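Local coordinates for ESAT-6-like protein SAG1039 (Streptococcus agalactiae serogroup V, PDB 3GWK), which forms a homodimeric four-helix bundle of the WXG100 (ESAT-6-like) family and is probably a substrate of a type VII secretion system, at the interface of chains A and B. Sequence-based numbering; all coordinates share one arbitrary frame. Chains: chain A/B, Putative uncharacterized protein SAG1039.

Contact 1: the interface of chains A and B. Residues chain A 30-31, 34, 57, 64; chain B 27, 67, 71.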
loop_
_atom_site.group_PDB
_atom_site.type_symbol
_atom_site.label_atom_id
_atom_site.label_comp_id
_atom_site.label_asym_id
_atom_site.label_seq_id
_atom_site.Cartn_x
_atom_site.Cartn_y
_atom_site.Cartn_z
ATOM N N VAL A 30 3.049 -5.668 -1.363
ATOM C CA VAL A 30 2.847 -5.101 -2.697
ATOM C C VAL A 30 4.129 -4.369 -3.118
ATOM O O VAL A 30 4.637 -4.548 -4.244
ATOM C CB VAL A 30 1.645 -4.166 -2.763
ATOM C CG1 VAL A 30 1.651 -3.413 -4.149
ATOM C CG2 VAL A 30 0.366 -4.913 -2.591
ATOM N N LEU A 31 4.644 -3.541 -2.233
ATOM C CA LEU A 31 5.828 -2.752 -2.612
ATOM C C LEU A 31 7.019 -3.668 -2.919
ATOM O O LEU A 31 7.731 -3.469 -3.900
ATOM C CB LEU A 31 6.159 -1.773 -1.503
ATOM C CG LEU A 31 7.345 -0.832 -1.848
ATOM C CD1 LEU A 31 7.025 0.082 -3.031
ATOM C CD2 LEU A 31 7.685 -0.031 -0.598
ATOM N N LEU A 34 6.449 -5.437 -6.435
ATOM C CA LEU A 34 6.536 -4.540 -7.591
ATOM C C LEU A 34 7.910 -3.848 -7.719
ATOM O O LEU A 34 8.281 -3.472 -8.824
ATOM C CB LEU A 34 5.408 -3.530 -7.555
ATOM C CG LEU A 34 3.997 -4.210 -7.675
ATOM C CD1 LEU A 34 2.924 -3.195 -7.678
ATOM C CD2 LEU A 34 3.936 -5.071 -8.974
ATOM N N PHE A 57 8.003 5.874 -9.656
ATOM C CA PHE A 57 7.945 4.767 -8.732
ATOM C C PHE A 57 8.990 5.035 -7.629
ATOM O O PHE A 57 8.744 4.877 -6.446
ATOM C CB PHE A 57 8.200 3.473 -9.476
ATOM C CG PHE A 57 8.010 2.242 -8.631
ATOM C CD1 PHE A 57 8.967 1.858 -7.703
ATOM C CD2 PHE A 57 6.844 1.501 -8.720
ATOM C CE1 PHE A 57 8.741 0.708 -6.954
ATOM C CE2 PHE A 57 6.615 0.387 -7.936
ATOM C CZ PHE A 57 7.560 -0.028 -7.069
ATOM N N ILE A 64 5.440 4.978 0.421
ATOM C CA ILE A 64 4.758 3.721 0.668
ATOM C C ILE A 64 5.387 2.988 1.879
ATOM O O ILE A 64 4.660 2.486 2.763
ATOM C CB ILE A 64 4.800 2.835 -0.598
ATOM C CG1 ILE A 64 4.282 3.649 -1.807
ATOM C CG2 ILE A 64 3.942 1.570 -0.319
ATOM C CD1 ILE A 64 2.957 4.413 -1.620
ATOM N N VAL B 27 -3.553 -1.911 -2.623
ATOM C CA VAL B 27 -3.179 -0.645 -1.960
ATOM C C VAL B 27 -4.420 0.242 -1.753
ATOM O O VAL B 27 -4.653 0.808 -0.665
ATOM C CB VAL B 27 -2.110 0.102 -2.788
ATOM C CG1 VAL B 27 -1.948 1.488 -2.295
ATOM C CG2 VAL B 27 -0.800 -0.691 -2.700
ATOM N N PHE B 67 0.317 6.528 -5.903
ATOM C CA PHE B 67 0.981 5.284 -6.141
ATOM C C PHE B 67 0.051 4.283 -6.799
ATOM O O PHE B 67 0.405 3.625 -7.764
ATOM C CB PHE B 67 1.592 4.758 -4.865
ATOM C CG PHE B 67 2.435 3.529 -5.000
ATOM C CD1 PHE B 67 2.038 2.304 -4.486
ATOM C CD2 PHE B 67 3.693 3.580 -5.619
ATOM C CE1 PHE B 67 2.855 1.208 -4.560
ATOM C CE2 PHE B 67 4.483 2.463 -5.698
ATOM C CZ PHE B 67 4.067 1.278 -5.147
ATOM N N LEU B 71 0.550 2.548 -10.543
ATOM C CA LEU B 71 0.569 1.110 -10.783
ATOM C C LEU B 71 -0.439 0.746 -11.901
ATOM O O LEU B 71 -0.144 -0.087 -12.804
ATOM C CB LEU B 71 0.253 0.342 -9.524
ATOM C CG LEU B 71 1.246 0.478 -8.383
ATOM C CD1 LEU B 71 0.809 -0.395 -7.223
ATOM C CD2 LEU B 71 2.704 0.498 -8.689
#
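B:Phe67 and its apolar neighbours form part of the hydrophobic core of the WXG100 four-helix bundle, where the helical hairpins of the two subunits pack together. The ring leaves helix 51-97 of chain B and enters a pocket formed by helices 10-44 and 51-95 of chain A. A:Ile64 supplies its CG1 branch over one face, with the CG1 methylene 3.7 Å from the centroid of the B:Phe67 ring in a CH-pi contact. The terminal methyl CD1 of A:Ile64 lies nearer the root of the ring, 3.5 Å from B:Phe67 CG. Against the opposite face, from within the same chain, rests the CD2 methyl of B:Leu71, displaced toward the rim. With CG anti to the backbone N (chi1 -174°), the phenyl group reaches between the two chain A helices, and its far end meets both of them. There B:Phe67 CE2 comes 3.7 Å from CE2 of A:Phe57, the two side chains crossing obliquely, while B:Phe67 CZ lies 3.8 Å from the A:Leu31 CD1 methyl. Methyl contacts extend the patch: A:Leu34 CD1 lies 3.5 Å from B:Leu71 CD1, and A:Val30 CG1 lies 3.9 Å from CG2 of B:Val27. A ring sandwiched on both faces and touched at its far end should have little freedom to tilt. The patch thus buries apolar surface from both hairpins and, together with its symmetry twin, helps hold the homodimer together.

Contact 2: the interface of chains A and B. Residues chain A 16, 19; chain B 33, 37.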
loop_
_atom_site.group_PDB
_atom_site.type_symbol
_atom_site.label_atom_id
_atom_site.label_comp_id
_atom_site.label_asym_id
_atom_site.label_seq_id
_atom_site.Cartn_x
_atom_site.Cartn_y
_atom_site.Cartn_z
ATOM N N SER A 16 -9.512 -2.783 15.949
ATOM C CA SER A 16 -9.008 -1.762 15.044
ATOM C C SER A 16 -7.564 -1.977 14.764
ATOM O O SER A 16 -7.151 -1.935 13.603
ATOM C CB SER A 16 -9.300 -0.382 15.617
ATOM O OG SER A 16 -10.665 -0.057 15.621
ATOM N N LYS A 19 -6.586 -4.354 11.986
ATOM C CA LYS A 19 -6.777 -3.841 10.606
ATOM C C LYS A 19 -5.495 -3.105 10.170
ATOM O O LYS A 19 -5.105 -3.133 9.001
ATOM C CB LYS A 19 -8.005 -2.935 10.553
ATOM C CG LYS A 19 -9.312 -3.633 10.967
ATOM C CD LYS A 19 -10.486 -2.672 11.146
ATOM C CE LYS A 19 -11.531 -3.330 12.058
ATOM N NZ LYS A 19 -12.700 -2.410 12.293
ATOM N N LEU B 33 -10.022 1.122 3.647
ATOM C CA LEU B 33 -10.412 0.536 4.933
ATOM C C LEU B 33 -9.908 1.414 6.052
ATOM O O LEU B 33 -10.631 1.716 7.041
ATOM C CB LEU B 33 -9.848 -0.861 5.021
ATOM C CG LEU B 33 -10.315 -1.557 6.306
ATOM C CD1 LEU B 33 -11.746 -1.919 6.252
ATOM C CD2 LEU B 33 -9.474 -2.802 6.553
ATOM N N GLU B 37 -11.282 3.682 9.103
ATOM C CA GLU B 37 -10.986 3.412 10.514
ATOM C C GLU B 37 -10.396 4.629 11.226
ATOM O O GLU B 37 -10.691 4.873 12.412
ATOM C CB GLU B 37 -9.971 2.262 10.591
ATOM C CG GLU B 37 -10.076 1.495 11.897
ATOM C CD GLU B 37 -11.378 0.683 12.064
ATOM O OE1 GLU B 37 -11.509 -0.006 13.104
ATOM O OE2 GLU B 37 -12.278 0.703 11.165
#
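Helix 10-44 of chain A runs roughly antiparallel to its chain B counterpart, and the backbones are 8.4 Å apart between A:Lys19 CA and B:Glu37 CA. Between the two helices B:Glu37 places a carboxylate whose OE1 is gripped by two chain A donors. The hydroxyl OG of A:Ser16 donates a hydrogen bond of 2.7 Å to B:Glu37 OE1, meeting it on the anti side and close to the carboxylate plane. The side-chain amine of A:Lys19 forms a salt bridge to the same oxygen from well above that plane, with NZ 2.8 Å from B:Glu37 OE1 and 38° out of plane. The two donors therefore approach from different directions, which should restrain rotation of the carboxylate. Beyond CG the lysine chain is extended and crosses the glutamate at about a right angle, bringing its aliphatic part against the acid, with A:Lys19 CD 3.6 Å from B:Glu37 CD. A bend in the glutamate chain (chi2 68°) turns the carboxylate toward the serine and the lysine tip. The paired charges probably favour the ionised carboxylate. One turn of helix away, B:Leu33 makes a looser apolar approach to the base of the lysine, its CD2 methyl lying 4.3 Å from CB of A:Lys19.

Contact 3: the interface of chains A and B. Residues chain A 70, 73-74, 77; chain B 50, 53.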
loop_
_atom_site.group_PDB
_atom_site.type_symbol
_atom_site.label_atom_id
_atom_site.label_comp_id
_atom_site.label_asym_id
_atom_site.label_seq_id
_atom_site.Cartn_x
_atom_site.Cartn_y
_atom_site.Cartn_z
ATOM N N LEU A 70 3.847 3.672 9.433
ATOM C CA LEU A 70 2.822 4.378 10.176
ATOM C C LEU A 70 1.700 3.449 10.638
ATOM O O LEU A 70 1.243 3.499 11.792
ATOM C CB LEU A 70 2.260 5.510 9.318
ATOM C CG LEU A 70 1.010 6.195 9.893
ATOM C CD1 LEU A 70 1.305 6.958 11.212
ATOM C CD2 LEU A 70 0.435 7.128 8.857
ATOM N N ASP A 73 2.890 1.406 13.428
ATOM C CA ASP A 73 3.013 2.212 14.645
ATOM C C ASP A 73 1.665 2.392 15.261
ATOM O O ASP A 73 1.507 2.310 16.512
ATOM C CB ASP A 73 3.668 3.553 14.208
ATOM C CG ASP A 73 4.132 4.418 15.355
ATOM O OD1 ASP A 73 4.310 3.878 16.451
ATOM O OD2 ASP A 73 4.380 5.627 15.174
ATOM N N ILE A 74 0.607 2.647 14.452
ATOM C CA ILE A 74 -0.720 2.821 14.949
ATOM C C ILE A 74 -1.212 1.526 15.613
ATOM O O ILE A 74 -1.757 1.545 16.719
ATOM C CB ILE A 74 -1.704 3.345 13.896
ATOM C CG1 ILE A 74 -1.388 4.802 13.487
ATOM C CG2 ILE A 74 -3.095 3.251 14.385
ATOM C CD1 ILE A 74 -2.164 5.270 12.261
ATOM N N GLN A 77 0.355 1.362 19.036
ATOM C CA GLN A 77 -0.225 2.323 19.997
ATOM C C GLN A 77 -1.545 1.825 20.493
ATOM O O GLN A 77 -1.816 1.894 21.696
ATOM C CB GLN A 77 -0.442 3.708 19.380
ATOM C CG GLN A 77 0.754 4.418 18.792
ATOM C CD GLN A 77 1.911 4.276 19.636
ATOM O OE1 GLN A 77 1.899 4.675 20.862
ATOM N NE2 GLN A 77 2.947 3.630 19.090
ATOM N N PHE B 50 -4.440 12.111 19.546
ATOM C CA PHE B 50 -4.139 11.306 18.324
ATOM C C PHE B 50 -3.870 12.217 17.107
ATOM O O PHE B 50 -3.757 11.752 15.975
ATOM C CB PHE B 50 -5.301 10.399 18.065
ATOM C CG PHE B 50 -5.049 9.261 17.134
ATOM C CD1 PHE B 50 -4.219 8.214 17.534
ATOM C CD2 PHE B 50 -5.669 9.193 15.875
ATOM C CE1 PHE B 50 -3.972 7.123 16.700
ATOM C CE2 PHE B 50 -5.454 8.138 15.056
ATOM C CZ PHE B 50 -4.578 7.099 15.447
ATOM N N PHE B 53 -0.859 11.368 14.759
ATOM C CA PHE B 53 -1.098 10.187 13.903
ATOM C C PHE B 53 -2.107 10.520 12.804
ATOM O O PHE B 53 -1.946 10.074 11.656
ATOM C CB PHE B 53 -1.585 9.027 14.731
ATOM C CG PHE B 53 -0.481 8.353 15.461
ATOM C CD1 PHE B 53 0.458 7.601 14.807
ATOM C CD2 PHE B 53 -0.354 8.543 16.819
ATOM C CE1 PHE B 53 1.505 7.003 15.472
ATOM C CE2 PHE B 53 0.718 7.918 17.487
ATOM C CZ PHE B 53 1.648 7.163 16.813
#
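B:Phe53, in the first turn of helix 51-97 just beyond the WXG turn of the hairpin, packs closely against helix 51-95 of chain A. Its ring meets side chains from two successive turns. On one flank, the CD1 methyl of A:Leu70 lies at the ring edge, in its plane, 3.7 Å from B:Phe53 CD1. The carboxylate of A:Asp73 also approaches the edge, its plane turned 67° from that of the ring, and OD2 lies 3.2 Å from B:Phe53 CE1. This is where the ring's partly positive hydrogens would be expected to suit an anion. A:Ile74 and A:Gln77 come from above one face, both displaced outward past the rim. The isoleucine CG1 methylene lies 3.6 Å from B:Phe53 CD1, and at the far end A:Gln77 crosses at about a right angle, placing CG 3.5 Å from B:Phe53 CZ. The glutamine chain bends at chi2 (-42°) and its last torsion points NE2 back toward A:Asp73; the amide plane lies 15° from that of the ring. The loose side belongs to B:Phe50, in the loop preceding the helix. Its CZ comes no nearer than 4.3 Å to A:Ile74 CG2, and its ring instead supports B:Phe53, whose CB sits over one face of the B:Phe50 ring, offset toward the rim. The glutamine amide is tied within chain A, where A:Gln77 NE2 donates a hydrogen bond of 3.2 Å to the backbone O of A:Asp73.

Contacts 2 and 3 are neighbours, with about 12 Å between the centres of their C-alpha atoms, whereas contact 1 lies about 20 Å from contact 2 and 21 Å from contact 3. Helix 10-44 of chain A serves contacts 1 and 2, and its helix 51-95 serves contacts 1 and 3. In chain B likewise, helix 10-44 joins contacts 1 and 2, while helix 51-97 joins contacts 1 and 3. Apolar core, polar clamp and hairpin-end packing are thus spread along the same long helices. Because the dimer is two-fold symmetric, each is repeated with the chains exchanged, distributing attachment along the bundle.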